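Protein FimX (Pseudomonas aeruginosa PAO1, PDB 3HV8) is an EAL-domain protein whose curled mixed sheet, wrapped by helices, holds the ligand C2E in a pocket. Local coordinates at residues F33-Q38 against I92-E97; Y51-R56 against R85-N90; Q200-V205 against E209-L214. All coordinates share one frame; numbering follows the deposited sequence.

Contact 1 (F33-Q38 against I92-E97); sequences FRLLFQ and IKLLAE. With C2E (9,9'-[(2R,3R,3aS,5S,7aR,9R,10R,10aS,12S,14aR)-3,5,10,12-tetrahydroxy-5,12-dioxidooctahydro-2H,7H-difuro[3,2-d:3',2'-j][1,3,7,9,2,8]tetraoxadiphosphacyclododecine-2,9-diyl]bis(2-amino-1,9-dihydro-6H-purin-6-one)), chain B.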
loop_
_atom_site.group_PDB
_atom_site.type_symbol
_atom_site.label_atom_id
_atom_site.label_comp_id
_atom_site.label_asym_id
_atom_site.label_seq_id
_atom_site.Cartn_x
_atom_site.Cartn_y
_atom_site.Cartn_z
ATOM N N PHE A 33 12.251 -6.237 -13.061
ATOM C CA PHE A 33 11.774 -5.677 -11.794
ATOM C C PHE A 33 11.713 -6.812 -10.788
ATOM O O PHE A 33 11.669 -8.001 -11.153
ATOM C CB PHE A 33 10.368 -5.079 -11.922
ATOM C CG PHE A 33 10.291 -3.849 -12.779
ATOM C CD1 PHE A 33 10.537 -2.592 -12.239
ATOM C CD2 PHE A 33 9.952 -3.938 -14.126
ATOM C CE1 PHE A 33 10.450 -1.463 -13.015
ATOM C CE2 PHE A 33 9.865 -2.803 -14.908
ATOM C CZ PHE A 33 10.113 -1.550 -14.345
ATOM N N ARG A 34 11.675 -6.464 -9.511
ATOM C CA ARG A 34 11.517 -7.464 -8.475
ATOM C C ARG A 34 10.497 -6.954 -7.461
ATOM O O ARG A 34 10.526 -5.778 -7.085
ATOM C CB ARG A 34 12.851 -7.717 -7.793
ATOM C CG ARG A 34 12.773 -8.638 -6.586
ATOM C CD ARG A 34 14.165 -8.968 -6.068
ATOM N NE ARG A 34 14.957 -9.645 -7.091
ATOM C CZ ARG A 34 16.282 -9.596 -7.171
ATOM N NH1 ARG A 34 16.907 -10.250 -8.143
ATOM N NH2 ARG A 34 16.982 -8.898 -6.286
ATOM N N LEU A 35 9.598 -7.828 -7.019
ATOM C CA LEU A 35 8.703 -7.502 -5.912
ATOM C C LEU A 35 9.302 -7.943 -4.582
ATOM O O LEU A 35 9.790 -9.078 -4.442
ATOM C CB LEU A 35 7.345 -8.170 -6.102
ATOM C CG LEU A 35 6.600 -7.791 -7.377
ATOM C CD1 LEU A 35 5.244 -8.460 -7.452
ATOM C CD2 LEU A 35 6.462 -6.273 -7.486
ATOM N N LEU A 36 9.253 -7.047 -3.597
ATOM C CA LEU A 36 9.542 -7.393 -2.217
ATOM C C LEU A 36 8.236 -7.327 -1.416
ATOM O O LEU A 36 7.264 -6.687 -1.840
ATOM C CB LEU A 36 10.562 -6.427 -1.617
ATOM C CG LEU A 36 11.846 -6.212 -2.422
ATOM C CD1 LEU A 36 12.734 -5.205 -1.678
ATOM C CD2 LEU A 36 12.573 -7.548 -2.646
ATOM N N PHE A 37 8.241 -7.969 -0.251
ATOM C CA PHE A 37 7.055 -8.153 0.570
ATOM C C PHE A 37 7.386 -7.799 1.995
ATOM O O PHE A 37 8.374 -8.282 2.539
ATOM C CB PHE A 37 6.598 -9.608 0.465
ATOM C CG PHE A 37 6.339 -10.039 -0.948
ATOM C CD1 PHE A 37 5.109 -9.808 -1.540
ATOM C CD2 PHE A 37 7.337 -10.641 -1.695
ATOM C CE1 PHE A 37 4.874 -10.168 -2.856
ATOM C CE2 PHE A 37 7.111 -11.009 -3.011
ATOM C CZ PHE A 37 5.874 -10.775 -3.587
ATOM N N GLN A 38 6.585 -6.931 2.601
ATOM C CA GLN A 38 6.797 -6.574 3.997
ATOM C C GLN A 38 5.545 -6.876 4.798
ATOM O O GLN A 38 4.484 -6.311 4.536
ATOM C CB GLN A 38 7.197 -5.102 4.148
ATOM C CG GLN A 38 7.498 -4.745 5.603
ATOM C CD GLN A 38 7.996 -3.336 5.792
ATOM O OE1 GLN A 38 7.780 -2.456 4.954
ATOM N NE2 GLN A 38 8.682 -3.105 6.910
ATOM N N ILE A 92 -0.929 -10.698 -8.428
ATOM C CA ILE A 92 -2.030 -11.646 -8.607
ATOM C C ILE A 92 -1.480 -13.058 -8.773
ATOM O O ILE A 92 -1.986 -14.010 -8.178
ATOM C CB ILE A 92 -2.886 -11.282 -9.848
ATOM C CG1 ILE A 92 -3.775 -10.080 -9.540
ATOM C CG2 ILE A 92 -3.717 -12.494 -10.298
ATOM C CD1 ILE A 92 -4.428 -9.454 -10.750
ATOM N N LYS A 93 -0.428 -13.185 -9.571
ATOM C CA LYS A 93 0.200 -14.481 -9.816
ATOM C C LYS A 93 0.854 -15.084 -8.566
ATOM O O LYS A 93 0.504 -16.194 -8.161
ATOM C CB LYS A 93 1.227 -14.365 -10.936
ATOM C CG LYS A 93 1.816 -15.697 -11.369
ATOM C CD LYS A 93 2.725 -15.532 -12.569
ATOM C CE LYS A 93 3.349 -16.863 -12.959
ATOM N NZ LYS A 93 3.996 -17.521 -11.792
ATOM N N LEU A 94 1.805 -14.359 -7.973
ATOM C CA LEU A 94 2.536 -14.832 -6.794
ATOM C C LEU A 94 1.575 -15.143 -5.665
ATOM O O LEU A 94 1.815 -16.044 -4.850
ATOM C CB LEU A 94 3.555 -13.790 -6.317
ATOM C CG LEU A 94 4.944 -13.853 -6.951
ATOM C CD1 LEU A 94 5.721 -12.583 -6.646
ATOM C CD2 LEU A 94 5.695 -15.085 -6.461
ATOM N N LEU A 95 0.489 -14.383 -5.613
ATOM C CA LEU A 95 -0.531 -14.589 -4.607
ATOM C C LEU A 95 -1.154 -15.947 -4.858
ATOM O O LEU A 95 -1.120 -16.819 -3.993
ATOM C CB LEU A 95 -1.592 -13.487 -4.672
ATOM C CG LEU A 95 -2.493 -13.257 -3.454
ATOM C CD1 LEU A 95 -1.732 -13.426 -2.144
ATOM C CD2 LEU A 95 -3.136 -11.880 -3.527
ATOM N N ALA A 96 -1.713 -16.120 -6.054
ATOM C CA ALA A 96 -2.322 -17.388 -6.456
ATOM C C ALA A 96 -1.488 -18.584 -5.992
ATOM O O ALA A 96 -2.014 -19.521 -5.388
ATOM C CB ALA A 96 -2.529 -17.424 -7.958
ATOM N N GLU A 97 -0.188 -18.543 -6.268
ATOM C CA GLU A 97 0.730 -19.537 -5.724
ATOM C C GLU A 97 0.601 -19.589 -4.204
ATOM O O GLU A 97 0.898 -20.605 -3.578
ATOM C CB GLU A 97 2.174 -19.208 -6.111
ATOM C CG GLU A 97 2.650 -19.846 -7.409
ATOM C CD GLU A 97 2.159 -19.124 -8.649
ATOM O OE1 GLU A 97 0.932 -18.926 -8.787
ATOM O OE2 GLU A 97 3.006 -18.766 -9.496
HETATM P P1 C2E B . 5.698 4.256 1.105
HETATM O O2P C2E B . 4.287 4.457 1.827
HETATM O O1P C2E B . 6.600 5.285 1.661
HETATM O "O5'" C2E B . 6.430 2.883 1.450
HETATM C "C5'" C2E B . 7.151 2.809 2.696
HETATM C "C4'" C2E B . 8.665 3.074 2.552
HETATM O "O4'" C2E B . 9.288 2.900 3.848
HETATM C "C3'" C2E B . 9.201 1.941 1.686
HETATM O "O3'" C2E B . 10.247 2.445 0.842
HETATM C "C2'" C2E B . 9.698 0.885 2.702
HETATM O "O2'" C2E B . 10.767 0.093 2.220
HETATM C "C1'" C2E B . 10.171 1.786 3.842
HETATM N N9 C2E B . 10.150 1.169 5.159
HETATM C C8 C2E B . 9.469 0.036 5.539
HETATM N N7 C2E B . 9.548 -0.107 6.843
HETATM C C5 C2E B . 10.300 0.914 7.349
HETATM C C6 C2E B . 10.719 1.262 8.653
HETATM O O6 C2E B . 10.382 0.630 9.656
HETATM N N1 C2E B . 11.490 2.353 8.766
HETATM C C2 C2E B . 11.858 3.093 7.686
HETATM N N2 C2E B . 12.644 4.198 7.883
HETATM N N3 C2E B . 11.476 2.782 6.469
HETATM C C4 C2E B . 10.699 1.714 6.279
HETATM P P11 C2E B . 10.214 1.998 -0.704
HETATM O O21 C2E B . 11.489 2.604 -1.400
HETATM O O11 C2E B . 10.058 0.535 -0.831
HETATM O O5A C2E B . 8.888 2.653 -1.275
HETATM C C5A C2E B . 8.767 4.082 -1.282
HETATM C C4A C2E B . 7.500 4.510 -2.020
HETATM O O4A C2E B . 7.571 4.058 -3.381
HETATM C C3A C2E B . 6.206 3.906 -1.473
HETATM O O3A C2E B . 5.643 4.675 -0.417
HETATM C C2A C2E B . 5.290 4.050 -2.690
HETATM O O2A C2E B . 4.862 5.416 -2.833
HETATM C C1A C2E B . 6.264 3.784 -3.843
HETATM N N91 C2E B . 6.181 2.376 -4.212
HETATM C C81 C2E B . 6.894 1.320 -3.719
HETATM N N71 C2E B . 6.506 0.236 -4.332
HETATM C C51 C2E B . 5.584 0.550 -5.291
HETATM C C61 C2E B . 4.854 -0.161 -6.265
HETATM O O61 C2E B . 4.872 -1.395 -6.358
HETATM N N11 C2E B . 4.029 0.582 -7.048
HETATM C C21 C2E B . 3.902 1.939 -6.924
HETATM N N21 C2E B . 3.016 2.604 -7.724
HETATM N N31 C2E B . 4.550 2.610 -6.009
HETATM C C41 C2E B . 5.391 1.937 -5.215
#

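Contact 2 (Y51-R56 against R85-N90); sequences YEVLLR and RWVILN. With C2E (9,9'-[(2R,3R,3aS,5S,7aR,9R,10R,10aS,12S,14aR)-3,5,10,12-tetrahydroxy-5,12-dioxidooctahydro-2H,7H-difuro[3,2-d:3',2'-j][1,3,7,9,2,8]tetraoxadiphosphacyclododecine-2,9-diyl]bis(2-amino-1,9-dihydro-6H-purin-6-one)), chain B.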
loop_
_atom_site.group_PDB
_atom_site.type_symbol
_atom_site.label_atom_id
_atom_site.label_comp_id
_atom_site.label_asym_id
_atom_site.label_seq_id
_atom_site.Cartn_x
_atom_site.Cartn_y
_atom_site.Cartn_z
ATOM N N TYR A 51 0.707 -8.915 3.517
ATOM C CA TYR A 51 1.981 -8.301 3.138
ATOM C C TYR A 51 1.756 -7.100 2.242
ATOM O O TYR A 51 0.842 -7.103 1.395
ATOM C CB TYR A 51 2.839 -9.263 2.323
ATOM C CG TYR A 51 3.363 -10.484 3.038
ATOM C CD1 TYR A 51 4.644 -10.496 3.586
ATOM C CD2 TYR A 51 2.604 -11.635 3.118
ATOM C CE1 TYR A 51 5.142 -11.624 4.214
ATOM C CE2 TYR A 51 3.095 -12.772 3.735
ATOM C CZ TYR A 51 4.366 -12.751 4.284
ATOM O OH TYR A 51 4.858 -13.889 4.898
ATOM N N GLU A 52 2.593 -6.087 2.404
ATOM C CA GLU A 52 2.685 -5.003 1.437
ATOM C C GLU A 52 3.690 -5.357 0.364
ATOM O O GLU A 52 4.784 -5.855 0.657
ATOM C CB GLU A 52 3.112 -3.706 2.128
ATOM C CG GLU A 52 3.187 -2.524 1.182
ATOM C CD GLU A 52 3.654 -1.264 1.869
ATOM O OE1 GLU A 52 4.193 -1.341 3.000
ATOM O OE2 GLU A 52 3.452 -0.175 1.289
ATOM N N VAL A 53 3.308 -5.107 -0.880
ATOM C CA VAL A 53 4.181 -5.278 -2.034
ATOM C C VAL A 53 4.958 -3.976 -2.304
ATOM O O VAL A 53 4.378 -2.887 -2.343
ATOM C CB VAL A 53 3.355 -5.651 -3.276
ATOM C CG1 VAL A 53 4.235 -5.749 -4.509
ATOM C CG2 VAL A 53 2.600 -6.978 -3.032
ATOM N N LEU A 54 6.272 -4.096 -2.452
ATOM C CA LEU A 54 7.141 -2.957 -2.745
ATOM C C LEU A 54 7.997 -3.268 -3.956
ATOM O O LEU A 54 8.544 -4.373 -4.079
ATOM C CB LEU A 54 8.025 -2.624 -1.545
ATOM C CG LEU A 54 7.259 -2.202 -0.286
ATOM C CD1 LEU A 54 8.138 -2.270 0.952
ATOM C CD2 LEU A 54 6.648 -0.817 -0.436
ATOM N N LEU A 55 8.114 -2.301 -4.853
ATOM C CA LEU A 55 8.754 -2.520 -6.155
ATOM C C LEU A 55 10.226 -2.120 -6.197
ATOM O O LEU A 55 10.600 -1.079 -5.678
ATOM C CB LEU A 55 8.024 -1.698 -7.213
ATOM C CG LEU A 55 8.577 -1.840 -8.632
ATOM C CD1 LEU A 55 8.403 -3.269 -9.129
ATOM C CD2 LEU A 55 7.877 -0.865 -9.549
ATOM N N ARG A 56 11.061 -2.941 -6.821
ATOM C CA ARG A 56 12.430 -2.536 -7.110
ATOM C C ARG A 56 12.687 -2.734 -8.594
ATOM O O ARG A 56 12.266 -3.730 -9.177
ATOM C CB ARG A 56 13.438 -3.370 -6.318
ATOM C CG ARG A 56 13.270 -3.313 -4.812
ATOM C CD ARG A 56 13.606 -1.915 -4.293
ATOM N NE ARG A 56 13.496 -1.810 -2.840
ATOM C CZ ARG A 56 12.440 -1.309 -2.201
ATOM N NH1 ARG A 56 11.384 -0.888 -2.896
ATOM N NH2 ARG A 56 12.435 -1.253 -0.871
ATOM N N ARG A 85 0.542 -2.007 -13.889
ATOM C CA ARG A 85 -0.024 -3.257 -14.397
ATOM C C ARG A 85 0.954 -4.413 -14.194
ATOM O O ARG A 85 0.528 -5.523 -13.879
ATOM C CB ARG A 85 -0.385 -3.161 -15.886
ATOM C CG ARG A 85 -1.323 -2.011 -16.272
ATOM C CD ARG A 85 -2.752 -2.172 -15.787
ATOM N NE ARG A 85 -3.627 -1.097 -16.286
ATOM C CZ ARG A 85 -4.335 -1.159 -17.415
ATOM N NH1 ARG A 85 -5.097 -0.133 -17.786
ATOM N NH2 ARG A 85 -4.287 -2.247 -18.178
ATOM N N TRP A 86 2.256 -4.162 -14.361
ATOM C CA TRP A 86 3.270 -5.201 -14.136
ATOM C C TRP A 86 3.211 -5.659 -12.676
ATOM O O TRP A 86 3.216 -6.855 -12.380
ATOM C CB TRP A 86 4.683 -4.681 -14.478
ATOM C CG TRP A 86 5.713 -5.758 -14.485
ATOM C CD1 TRP A 86 6.156 -6.457 -15.587
ATOM C CD2 TRP A 86 6.428 -6.288 -13.364
ATOM N NE1 TRP A 86 7.090 -7.378 -15.209
ATOM C CE2 TRP A 86 7.272 -7.315 -13.854
ATOM C CE3 TRP A 86 6.427 -6.016 -11.989
ATOM C CZ2 TRP A 86 8.119 -8.056 -13.021
ATOM C CZ3 TRP A 86 7.268 -6.753 -11.160
ATOM C CH2 TRP A 86 8.098 -7.768 -11.681
ATOM N N VAL A 87 3.134 -4.704 -11.754
ATOM C CA VAL A 87 3.099 -5.041 -10.345
ATOM C C VAL A 87 1.846 -5.820 -10.001
ATOM O O VAL A 87 1.914 -6.838 -9.321
ATOM C CB VAL A 87 3.179 -3.773 -9.472
ATOM C CG1 VAL A 87 2.903 -4.120 -8.000
ATOM C CG2 VAL A 87 4.550 -3.078 -9.636
ATOM N N ILE A 88 0.702 -5.341 -10.490
ATOM C CA ILE A 88 -0.577 -5.973 -10.189
ATOM C C ILE A 88 -0.632 -7.368 -10.796
ATOM O O ILE A 88 -1.050 -8.311 -10.142
ATOM C CB ILE A 88 -1.750 -5.140 -10.705
ATOM C CG1 ILE A 88 -1.797 -3.786 -9.973
ATOM C CG2 ILE A 88 -3.079 -5.887 -10.531
ATOM C CD1 ILE A 88 -2.688 -2.759 -10.660
ATOM N N LEU A 89 -0.211 -7.500 -12.046
ATOM C CA LEU A 89 -0.246 -8.804 -12.701
ATOM C C LEU A 89 0.578 -9.826 -11.931
ATOM O O LEU A 89 0.158 -10.978 -11.713
ATOM C CB LEU A 89 0.276 -8.671 -14.129
ATOM C CG LEU A 89 0.108 -9.910 -14.984
ATOM C CD1 LEU A 89 -1.377 -10.101 -15.263
ATOM C CD2 LEU A 89 0.895 -9.758 -16.274
ATOM N N ASN A 90 1.760 -9.417 -11.500
ATOM C CA ASN A 90 2.649 -10.307 -10.779
ATOM C C ASN A 90 2.214 -10.561 -9.347
ATOM O O ASN A 90 2.401 -11.649 -8.817
ATOM C CB ASN A 90 4.083 -9.815 -10.884
ATOM C CG ASN A 90 4.665 -10.116 -12.232
ATOM O OD1 ASN A 90 4.753 -9.241 -13.110
ATOM N ND2 ASN A 90 4.984 -11.380 -12.447
HETATM P P1 C2E B . 5.698 4.256 1.105
HETATM O O2P C2E B . 4.287 4.457 1.827
HETATM O O1P C2E B . 6.600 5.285 1.661
HETATM O "O5'" C2E B . 6.430 2.883 1.450
HETATM C "C5'" C2E B . 7.151 2.809 2.696
HETATM C "C4'" C2E B . 8.665 3.074 2.552
HETATM O "O4'" C2E B . 9.288 2.900 3.848
HETATM C "C3'" C2E B . 9.201 1.941 1.686
HETATM O "O3'" C2E B . 10.247 2.445 0.842
HETATM C "C2'" C2E B . 9.698 0.885 2.702
HETATM O "O2'" C2E B . 10.767 0.093 2.220
HETATM C "C1'" C2E B . 10.171 1.786 3.842
HETATM N N9 C2E B . 10.150 1.169 5.159
HETATM C C8 C2E B . 9.469 0.036 5.539
HETATM N N7 C2E B . 9.548 -0.107 6.843
HETATM C C5 C2E B . 10.300 0.914 7.349
HETATM C C6 C2E B . 10.719 1.262 8.653
HETATM O O6 C2E B . 10.382 0.630 9.656
HETATM N N1 C2E B . 11.490 2.353 8.766
HETATM C C2 C2E B . 11.858 3.093 7.686
HETATM N N2 C2E B . 12.644 4.198 7.883
HETATM N N3 C2E B . 11.476 2.782 6.469
HETATM C C4 C2E B . 10.699 1.714 6.279
HETATM P P11 C2E B . 10.214 1.998 -0.704
HETATM O O21 C2E B . 11.489 2.604 -1.400
HETATM O O11 C2E B . 10.058 0.535 -0.831
HETATM O O5A C2E B . 8.888 2.653 -1.275
HETATM C C5A C2E B . 8.767 4.082 -1.282
HETATM C C4A C2E B . 7.500 4.510 -2.020
HETATM O O4A C2E B . 7.571 4.058 -3.381
HETATM C C3A C2E B . 6.206 3.906 -1.473
HETATM O O3A C2E B . 5.643 4.675 -0.417
HETATM C C2A C2E B . 5.290 4.050 -2.690
HETATM O O2A C2E B . 4.862 5.416 -2.833
HETATM C C1A C2E B . 6.264 3.784 -3.843
HETATM N N91 C2E B . 6.181 2.376 -4.212
HETATM C C81 C2E B . 6.894 1.320 -3.719
HETATM N N71 C2E B . 6.506 0.236 -4.332
HETATM C C51 C2E B . 5.584 0.550 -5.291
HETATM C C61 C2E B . 4.854 -0.161 -6.265
HETATM O O61 C2E B . 4.872 -1.395 -6.358
HETATM N N11 C2E B . 4.029 0.582 -7.048
HETATM C C21 C2E B . 3.902 1.939 -6.924
HETATM N N21 C2E B . 3.016 2.604 -7.724
HETATM N N31 C2E B . 4.550 2.610 -6.009
HETATM C C41 C2E B . 5.391 1.937 -5.215
#

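Contact 3 (Q200-V205 against E209-L214); sequences QDLNQV and EILKGL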
loop_
_atom_site.group_PDB
_atom_site.type_symbol
_atom_site.label_atom_id
_atom_site.label_comp_id
_atom_site.label_asym_id
_atom_site.label_seq_id
_atom_site.Cartn_x
_atom_site.Cartn_y
_atom_site.Cartn_z
ATOM N N GLN A 200 7.350 9.351 15.264
ATOM C CA GLN A 200 8.632 9.935 15.630
ATOM C C GLN A 200 8.429 10.735 16.912
ATOM O O GLN A 200 7.338 11.258 17.165
ATOM C CB GLN A 200 9.172 10.829 14.507
ATOM C CG GLN A 200 9.086 10.229 13.105
ATOM C CD GLN A 200 9.818 8.905 12.974
ATOM O OE1 GLN A 200 9.362 7.988 12.278
ATOM N NE2 GLN A 200 10.959 8.793 13.645
ATOM N N ASP A 201 9.468 10.805 17.737
ATOM C CA ASP A 201 9.439 11.631 18.950
ATOM C C ASP A 201 8.266 11.298 19.881
ATOM O O ASP A 201 7.583 12.192 20.389
ATOM C CB ASP A 201 9.421 13.116 18.573
ATOM C CG ASP A 201 10.528 13.483 17.593
ATOM O OD1 ASP A 201 10.284 14.320 16.698
ATOM O OD2 ASP A 201 11.643 12.925 17.714
ATOM N N LEU A 202 8.044 10.005 20.102
ATOM C CA LEU A 202 6.941 9.533 20.930
ATOM C C LEU A 202 7.280 9.583 22.418
ATOM O O LEU A 202 6.496 9.152 23.260
ATOM C CB LEU A 202 6.536 8.114 20.523
ATOM C CG LEU A 202 5.713 8.020 19.239
ATOM C CD1 LEU A 202 5.347 6.575 18.940
ATOM C CD2 LEU A 202 4.470 8.883 19.366
ATOM N N ASN A 203 8.460 10.104 22.732
ATOM C CA ASN A 203 8.839 10.359 24.115
ATOM C C ASN A 203 8.142 11.613 24.619
ATOM O O ASN A 203 7.982 11.810 25.823
ATOM C CB ASN A 203 10.351 10.522 24.222
ATOM C CG ASN A 203 10.948 11.202 23.005
ATOM O OD1 ASN A 203 11.208 12.406 23.019
ATOM N ND2 ASN A 203 11.153 10.435 21.936
ATOM N N GLN A 204 7.731 12.461 23.681
ATOM C CA GLN A 204 6.967 13.655 24.000
ATOM C C GLN A 204 5.489 13.309 24.109
ATOM O O GLN A 204 4.907 12.720 23.196
ATOM C CB GLN A 204 7.192 14.737 22.945
ATOM C CG GLN A 204 8.650 15.137 22.788
ATOM C CD GLN A 204 8.887 15.992 21.565
ATOM O OE1 GLN A 204 8.076 16.857 21.232
ATOM N NE2 GLN A 204 10.003 15.755 20.884
ATOM N N VAL A 205 4.889 13.675 25.234
ATOM C CA VAL A 205 3.506 13.321 25.514
ATOM C C VAL A 205 2.544 13.961 24.510
ATOM O O VAL A 205 1.448 13.452 24.278
ATOM C CB VAL A 205 3.107 13.716 26.951
ATOM C CG1 VAL A 205 2.775 15.199 27.018
ATOM C CG2 VAL A 205 1.931 12.882 27.425
ATOM N N GLU A 209 -0.251 11.865 22.415
ATOM C CA GLU A 209 -1.652 12.278 22.395
ATOM C C GLU A 209 -2.168 12.445 20.970
ATOM O O GLU A 209 -3.279 12.033 20.660
ATOM C CB GLU A 209 -1.860 13.591 23.162
ATOM C CG GLU A 209 -1.645 13.481 24.663
ATOM C CD GLU A 209 -1.801 14.817 25.377
ATOM O OE1 GLU A 209 -1.737 14.835 26.624
ATOM O OE2 GLU A 209 -1.989 15.847 24.692
ATOM N N ILE A 210 -1.362 13.067 20.114
ATOM C CA ILE A 210 -1.728 13.237 18.713
ATOM C C ILE A 210 -1.956 11.882 18.047
ATOM O O ILE A 210 -2.941 11.693 17.338
ATOM C CB ILE A 210 -0.672 14.048 17.937
ATOM C CG1 ILE A 210 -0.767 15.529 18.325
ATOM C CG2 ILE A 210 -0.863 13.870 16.426
ATOM C CD1 ILE A 210 0.288 16.406 17.683
ATOM N N LEU A 211 -1.051 10.941 18.288
ATOM C CA LEU A 211 -1.152 9.608 17.698
ATOM C C LEU A 211 -2.388 8.873 18.212
ATOM O O LEU A 211 -3.142 8.268 17.437
ATOM C CB LEU A 211 0.107 8.802 18.012
ATOM C CG LEU A 211 0.150 7.333 17.593
ATOM C CD1 LEU A 211 0.023 7.193 16.084
ATOM C CD2 LEU A 211 1.450 6.708 18.082
ATOM N N LYS A 212 -2.599 8.926 19.525
ATOM C CA LYS A 212 -3.761 8.291 20.131
ATOM C C LYS A 212 -5.071 8.859 19.595
ATOM O O LYS A 212 -5.995 8.103 19.285
ATOM C CB LYS A 212 -3.706 8.426 21.658
ATOM C CG LYS A 212 -2.800 7.408 22.317
ATOM C CD LYS A 212 -2.958 7.429 23.834
ATOM C CE LYS A 212 -1.815 8.168 24.508
ATOM N NZ LYS A 212 -0.564 7.358 24.487
ATOM N N GLY A 213 -5.155 10.182 19.475
ATOM C CA GLY A 213 -6.361 10.818 18.957
ATOM C C GLY A 213 -6.664 10.457 17.511
ATOM O O GLY A 213 -7.818 10.292 17.113
ATOM N N LEU A 214 -5.610 10.341 16.715
ATOM C CA LEU A 214 -5.751 10.001 15.306
ATOM C C LEU A 214 -6.319 8.593 15.163
ATOM O O LEU A 214 -7.297 8.371 14.434
ATOM C CB LEU A 214 -4.389 10.100 14.636
ATOM C CG LEU A 214 -4.322 9.872 13.142
ATOM C CD1 LEU A 214 -5.213 10.881 12.442
ATOM C CD2 LEU A 214 -2.884 10.016 12.671
#

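Contact 1 (F33-Q38 against I92-E97)
Gln38 NE2 is held by two acceptors. It donates to N7 of C2E over 3.1 Å, with a fairly straight N-H...N angle of 161°, and also to the backbone O of Gln253. The other end of the amide is close to the same base, with Gln38 OE1 3.1 Å from C2E C8. The side chain is extended, with CG anti to the backbone N (chi1 -177°), and this carries the amide out to the ligand. The strand has a different role at Leu35 and Phe37, which point toward helix 80-96. Strand 33-42 is an antiparallel member of the curled sheet in this EAL domain, a TIM-barrel-like fold, and the helix packs against the sheet. Leu94 brings one methyl to both residues. Its CD1 meets the Phe37 ring at the edge, near the ring plane, 3.6 Å from CZ. The same CD1 lies a looser 4.2 Å from Leu35 CD1. Leu94 itself is an exposed residue. Phe37 CG sits beside its backbone N, anti to the carbonyl carbon (chi1 -56°), and the ring reaches the helix with its CZ end. Met259 touches Phe37 as well.

Contact 2 (Y51-R56 against R85-N90)
Leu55 and Val87 carry this contact, where strand 51-56 faces helix 85-90. Leu55 CG is anti to the backbone N (chi1 -179°), which carries it toward the helix, and CD1 and CD2 both come near Val87 CG2. CD1 lies 3.9 Å from that methyl, and the two side chains meet at a slant. The same CD1 touches the six-membered ring of Trp86 at CZ3, 4.2 Å away and oblique to the ring. The indole is also held from outside, since NE1 donates to Asn31 OD1. Val53 and Val87 run past each other in opposite directions, their CG1 atoms 4.1 Å apart. Both methyls of Val87 also approach O61 of C2E, each at 3.7 Å, and Leu55 CB lies 3.3 Å from that oxygen. O61 therefore lies at the seam between strand and helix. The strand backbone meets the ligand too, as Leu55 N donates to C2E N71 over 3.0 Å, at 164°. Arg56 does not touch the helix segment; its guanidinium goes to C2E. Its chain bends at chi2 (-68°) and folds the guanidinium back along the strand. NH1 is shared between C2E O11, 2.8 Å away, and Leu55 O, which it meets from above the carbonyl plane. NH2 reaches O11 as well, so the phosphate oxygen lies at the edge of the guanidinium. This is the barrel wall of the EAL domain beside its ligand pocket. Apolar packing sets the strand against the helix, while a backbone N-H and a fixed guanidinium face C2E. The positive charge probably offsets that of the phosphate.

Contact 3 (Q200-V205 against E209-L214)
The flat groups here are the carboxylate of Glu209 and the carbonyl of Val205; no aromatic ring takes part. Glu209 N approaches Val205 O from a direction tilted 31° from the carbonyl plane and donates to it over 3.0 Å, with an N-H...O angle of 155°. This is an ordinary first-turn helix bond. Glu209 CG also lies close to that oxygen, at 3.1 Å. Glu209 OE1 makes only a loose approach to Val205 CG2, at 4.2 Å. Glu209 CG is beside its backbone N, anti to the carbonyl carbon, and the chain is extended beyond it. The carboxylate is thus carried alongside the helix start, where both residues are exposed. Ahead of the helix the chain makes a type I beta turn from Asp201 to Gln204, closed by a weak bond from Gln204 N to Asp201 O. Gln204 is the N-cap residue. From this turn the end of the Leu202 side chain reaches the helix. Its CD2 meets Leu211 CD2 at 3.9 Å, and the two side chains cross at about a right angle. Leu211 was modelled in two conformers; this contact holds for one of them and is less certain. Leu211 also packs on Ile194 and Leu239, and Leu202 on Val235. The helix follows strand 191-194 and leads to the parallel neighbour strand 224-227, a beta-alpha-beta crossover of the barrel. The chemistry is split. A backbone bond secures the exposed first turn, and a leucine pair, at least in one conformer, packs the preceding loop on the apolar side of the helix.

In the fold
Contacts 1 and 2 share helix 80-96 and use two neighbouring antiparallel strands, 33-42 and 49-58. Their centres are 6 Å apart, and contact 2 is nested inside the chain loop closed by contact 1. Both are largely buried and wholly apolar between strand and helix, and both send polar groups to C2E. Contact 1 ends in an exposed leucine near the end of the helix, whereas contact 2 lies deeper, with the ligand reaching its seam. Contact 3 is about 32 to 34 Å from them between centres, on the opposite side of the chain's centre. It is local and partly exposed, and its backbone hydrogen bond belongs to the start of a helix.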